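Local coordinates for SusD/RagB family nutrient-binding outer membrane lipoprotein (Bacteroides vulgatus, PDB 4F7A) that probably binds glycans, perhaps mucin O-glycans, at the cell surface as a SusD-like outer membrane lipoprotein with a TPR-like helical fold, at residues T129-G133 with R501-D505. Sequence-based numbering, arbitrary orientation.
Sequences TDTYG and RLWWD
Leu-502 and Trp-504 close over the C-terminal end of helix 111-132 in a buried helix-to-loop contact. The loop belongs to the C-terminal part of this SusD-like chain, far in sequence from the helix. One hydrogen bond joins the segments. Trp-504 NE1 donates a hydrogen bond to Asp-130 OD1 at 2.8 Å, with an N-H...O angle of 149°. The bond is tilted a little out of the indole plane and reaches the oxygen from above the carboxylate plane. Ring and carboxylate stand nearly perpendicular, 86° apart. Trp-504 CG lies between its backbone N and carbonyl carbon (chi1 49°), which sets the indole NE1 edge against Asp-130. Asp-130 is further fixed by Tyr-155 OH at OD1 and by a salt bridge from OD2 to Arg-210. The positive charge probably helps keep the carboxylate ionised. A phenylalanine at Trp-504 would probably leave Asp-130 OD1 without its indole donor and free the carboxylate to shift toward its other partners.

Leu-502 straddles the helix end with its two methyls. CD1 lies 3.3 Å from Asp-130 O, a carbonyl that also accepts a hydrogen bond from Arg-443. CD2 rests 3.5 Å from Gly-133 CA. Gly-133 leaves the helix with positive phi, and a CB there would clash with CD2. Its backbone N still bonds Thr-129 O, and Thr-129 OG1 donates to Gly-133 O at 2.6 Å. The loop makes a type I turn from Leu-502 to Asp-505; Asp-505 pairs with Arg-501 and also with Arg-469.

Gln-151, at the start of helix 151-174, links both segments through Thr-129 OG1 and Trp-504 N. Arg-443 and Arg-444 of helix 435-445 pack against the Trp-504 side chain. The end of helix 111-132 and the loop thus meet between helices 151-174 and 435-445, with Arg-210 reaching in from the end of helix 193-210.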
ATOM      1  N   THR A 129       5.356   2.866   9.332  1.00 13.51           N
ATOM      2  CA  THR A 129       6.286   3.976   9.181  1.00 14.38           C
ATOM      3  C   THR A 129       5.919   4.791   7.961  1.00 11.96           C
ATOM      4  O   THR A 129       6.058   6.003   7.989  1.00 12.73           O
ATOM      5  CB  THR A 129       7.803   3.591   9.139  1.00 11.65           C
ATOM      6  OG1 THR A 129       8.578   4.801   8.998  1.00 12.17           O
ATOM      7  CG2 THR A 129       8.113   2.667   7.981  1.00 14.02           C
ATOM      8  N   ASP A 130       5.449   4.152   6.901  1.00 12.71           N
ATOM      9  CA  ASP A 130       5.076   4.922   5.697  1.00 13.72           C
ATOM     10  C   ASP A 130       3.836   5.827   5.928  1.00 13.47           C
ATOM     11  O   ASP A 130       3.597   6.777   5.171  1.00 11.71           O
ATOM     12  CB  ASP A 130       4.854   3.991   4.494  1.00 11.67           C
ATOM     13  CG  ASP A 130       6.137   3.371   3.973  1.00 13.34           C
ATOM     14  OD1 ASP A 130       7.263   3.771   4.406  1.00 12.50           O
ATOM     15  OD2 ASP A 130       6.013   2.449   3.136  1.00 16.20           O
ATOM     16  N   THR A 131       3.058   5.512   6.967  1.00 12.58           N
ATOM     17  CA  THR A 131       1.917   6.325   7.359  1.00 12.20           C
ATOM     18  C   THR A 131       2.335   7.519   8.245  1.00 13.51           C
ATOM     19  O   THR A 131       1.949   8.635   7.976  1.00 13.25           O
ATOM     20  CB  THR A 131       0.877   5.450   8.090  1.00 11.99           C
ATOM     21  OG1 THR A 131       0.432   4.414   7.207  1.00 11.45           O
ATOM     22  CG2 THR A 131      -0.318   6.279   8.551  1.00 10.72           C
ATOM     23  N   TYR A 132       3.158   7.272   9.270  1.00 13.16           N
ATOM     24  CA  TYR A 132       3.409   8.240  10.343  1.00 12.17           C
ATOM     25  C   TYR A 132       4.816   8.818  10.354  1.00 11.84           C
ATOM     26  O   TYR A 132       5.037   9.889  10.910  1.00 13.17           O
ATOM     27  CB  TYR A 132       3.142   7.581  11.719  1.00 14.37           C
ATOM     28  CG  TYR A 132       1.736   7.033  11.875  1.00 11.23           C
ATOM     29  CD1 TYR A 132       0.665   7.888  12.141  1.00 12.51           C
ATOM     30  CD2 TYR A 132       1.472   5.672  11.746  1.00 13.84           C
ATOM     31  CE1 TYR A 132      -0.648   7.402  12.264  1.00 14.46           C
ATOM     32  CE2 TYR A 132       0.174   5.177  11.852  1.00 10.08           C
ATOM     33  CZ  TYR A 132      -0.876   6.043  12.141  1.00 13.27           C
ATOM     34  OH  TYR A 132      -2.153   5.568  12.251  1.00 12.40           O
ATOM     35  N   GLY A 133       5.774   8.090   9.805  1.00 12.59           N
ATOM     36  CA  GLY A 133       7.177   8.421   9.945  1.00 13.23           C
ATOM     37  C   GLY A 133       7.865   7.608  11.019  1.00 12.12           C
ATOM     38  O   GLY A 133       7.963   6.387  10.927  1.00 14.69           O
ATOM     39  N   ARG A 501       6.837  16.369   5.614  1.00 11.60           N
ATOM     40  CA  ARG A 501       7.358  15.299   4.790  1.00 13.99           C
ATOM     41  C   ARG A 501       8.061  14.218   5.614  1.00 13.53           C
ATOM     42  O   ARG A 501       8.872  14.514   6.520  1.00 12.66           O
ATOM     43  CB  ARG A 501       8.352  15.839   3.739  1.00 13.28           C
ATOM     44  CG  ARG A 501       7.735  16.729   2.686  1.00 17.63           C
ATOM     45  CD  ARG A 501       8.748  17.071   1.627  1.00 20.21           C
ATOM     46  NE  ARG A 501       8.269  18.136   0.751  1.00 17.63           N
ATOM     47  CZ  ARG A 501       7.467  17.971  -0.297  1.00 20.64           C
ATOM     48  NH1 ARG A 501       7.006  16.772  -0.659  1.00 13.70           N
ATOM     49  NH2 ARG A 501       7.119  19.035  -1.004  1.00 22.21           N
ATOM     50  N   LEU A 502       7.804  12.965   5.240  1.00 11.95           N
ATOM     51  CA  LEU A 502       8.547  11.845   5.807  1.00 12.00           C
ATOM     52  C   LEU A 502       9.955  11.801   5.235  1.00 13.01           C
ATOM     53  O   LEU A 502      10.242  12.458   4.230  1.00 13.36           O
ATOM     54  CB  LEU A 502       7.794  10.544   5.571  1.00 14.19           C
ATOM     55  CG  LEU A 502       6.395  10.544   6.186  1.00 15.13           C
ATOM     56  CD1 LEU A 502       5.737   9.189   5.998  1.00 12.75           C
ATOM     57  CD2 LEU A 502       6.465  10.951   7.687  1.00 11.24           C
ATOM     58  N   TRP A 503      10.841  11.070   5.908  1.00 14.47           N
ATOM     59  CA  TRP A 503      12.243  10.978   5.528  1.00 15.14           C
ATOM     60  C   TRP A 503      12.446  10.622   4.042  1.00 12.43           C
ATOM     61  O   TRP A 503      13.262  11.250   3.355  1.00 13.39           O
ATOM     62  CB  TRP A 503      12.971   9.974   6.439  1.00 14.01           C
ATOM     63  CG  TRP A 503      14.390   9.623   6.012  1.00 14.05           C
ATOM     64  CD1 TRP A 503      15.512  10.408   6.103  1.00 17.71           C
ATOM     65  CD2 TRP A 503      14.813   8.383   5.442  1.00 16.66           C
ATOM     66  NE1 TRP A 503      16.611   9.713   5.629  1.00 17.07           N
ATOM     67  CE2 TRP A 503      16.206   8.472   5.214  1.00 14.54           C
ATOM     68  CE3 TRP A 503      14.160   7.188   5.140  1.00 17.50           C
ATOM     69  CZ2 TRP A 503      16.946   7.407   4.685  1.00 17.96           C
ATOM     70  CZ3 TRP A 503      14.893   6.138   4.583  1.00 16.52           C
ATOM     71  CH2 TRP A 503      16.268   6.253   4.371  1.00 17.63           C
ATOM     72  N   TRP A 504      11.701   9.644   3.535  1.00 11.76           N
ATOM     73  CA  TRP A 504      11.858   9.235   2.124  1.00 12.85           C
ATOM     74  C   TRP A 504      11.234  10.151   1.090  1.00 12.09           C
ATOM     75  O   TRP A 504      11.436   9.942  -0.109  1.00 13.21           O
ATOM     76  CB  TRP A 504      11.425   7.793   1.871  1.00 10.96           C
ATOM     77  CG  TRP A 504      10.077   7.341   2.404  1.00 11.70           C
ATOM     78  CD1 TRP A 504       9.876   6.339   3.318  1.00 11.20           C
ATOM     79  CD2 TRP A 504       8.763   7.769   2.005  1.00 14.18           C
ATOM     80  NE1 TRP A 504       8.544   6.142   3.528  1.00 12.76           N
ATOM     81  CE2 TRP A 504       7.832   7.011   2.747  1.00  9.48           C
ATOM     82  CE3 TRP A 504       8.283   8.721   1.117  1.00 10.42           C
ATOM     83  CZ2 TRP A 504       6.463   7.159   2.596  1.00 10.03           C
ATOM     84  CZ3 TRP A 504       6.943   8.892   0.981  1.00 12.24           C
ATOM     85  CH2 TRP A 504       6.028   8.122   1.731  1.00 12.23           C
ATOM     86  N   ASP A 505      10.537  11.175   1.556  1.00 11.46           N
ATOM     87  CA  ASP A 505       9.842  12.155   0.723  1.00 11.46           C
ATOM     88  C   ASP A 505      10.731  13.393   0.646  1.00 13.36           C
ATOM     89  O   ASP A 505      10.787  14.187   1.594  1.00 13.97           O
ATOM     90  CB  ASP A 505       8.486  12.481   1.379  1.00 13.77           C
ATOM     91  CG  ASP A 505       7.694  13.554   0.657  1.00 17.83           C
ATOM     92  OD1 ASP A 505       8.179  14.100  -0.362  1.00 14.02           O
ATOM     93  OD2 ASP A 505       6.572  13.843   1.123  1.00 16.88           O
TER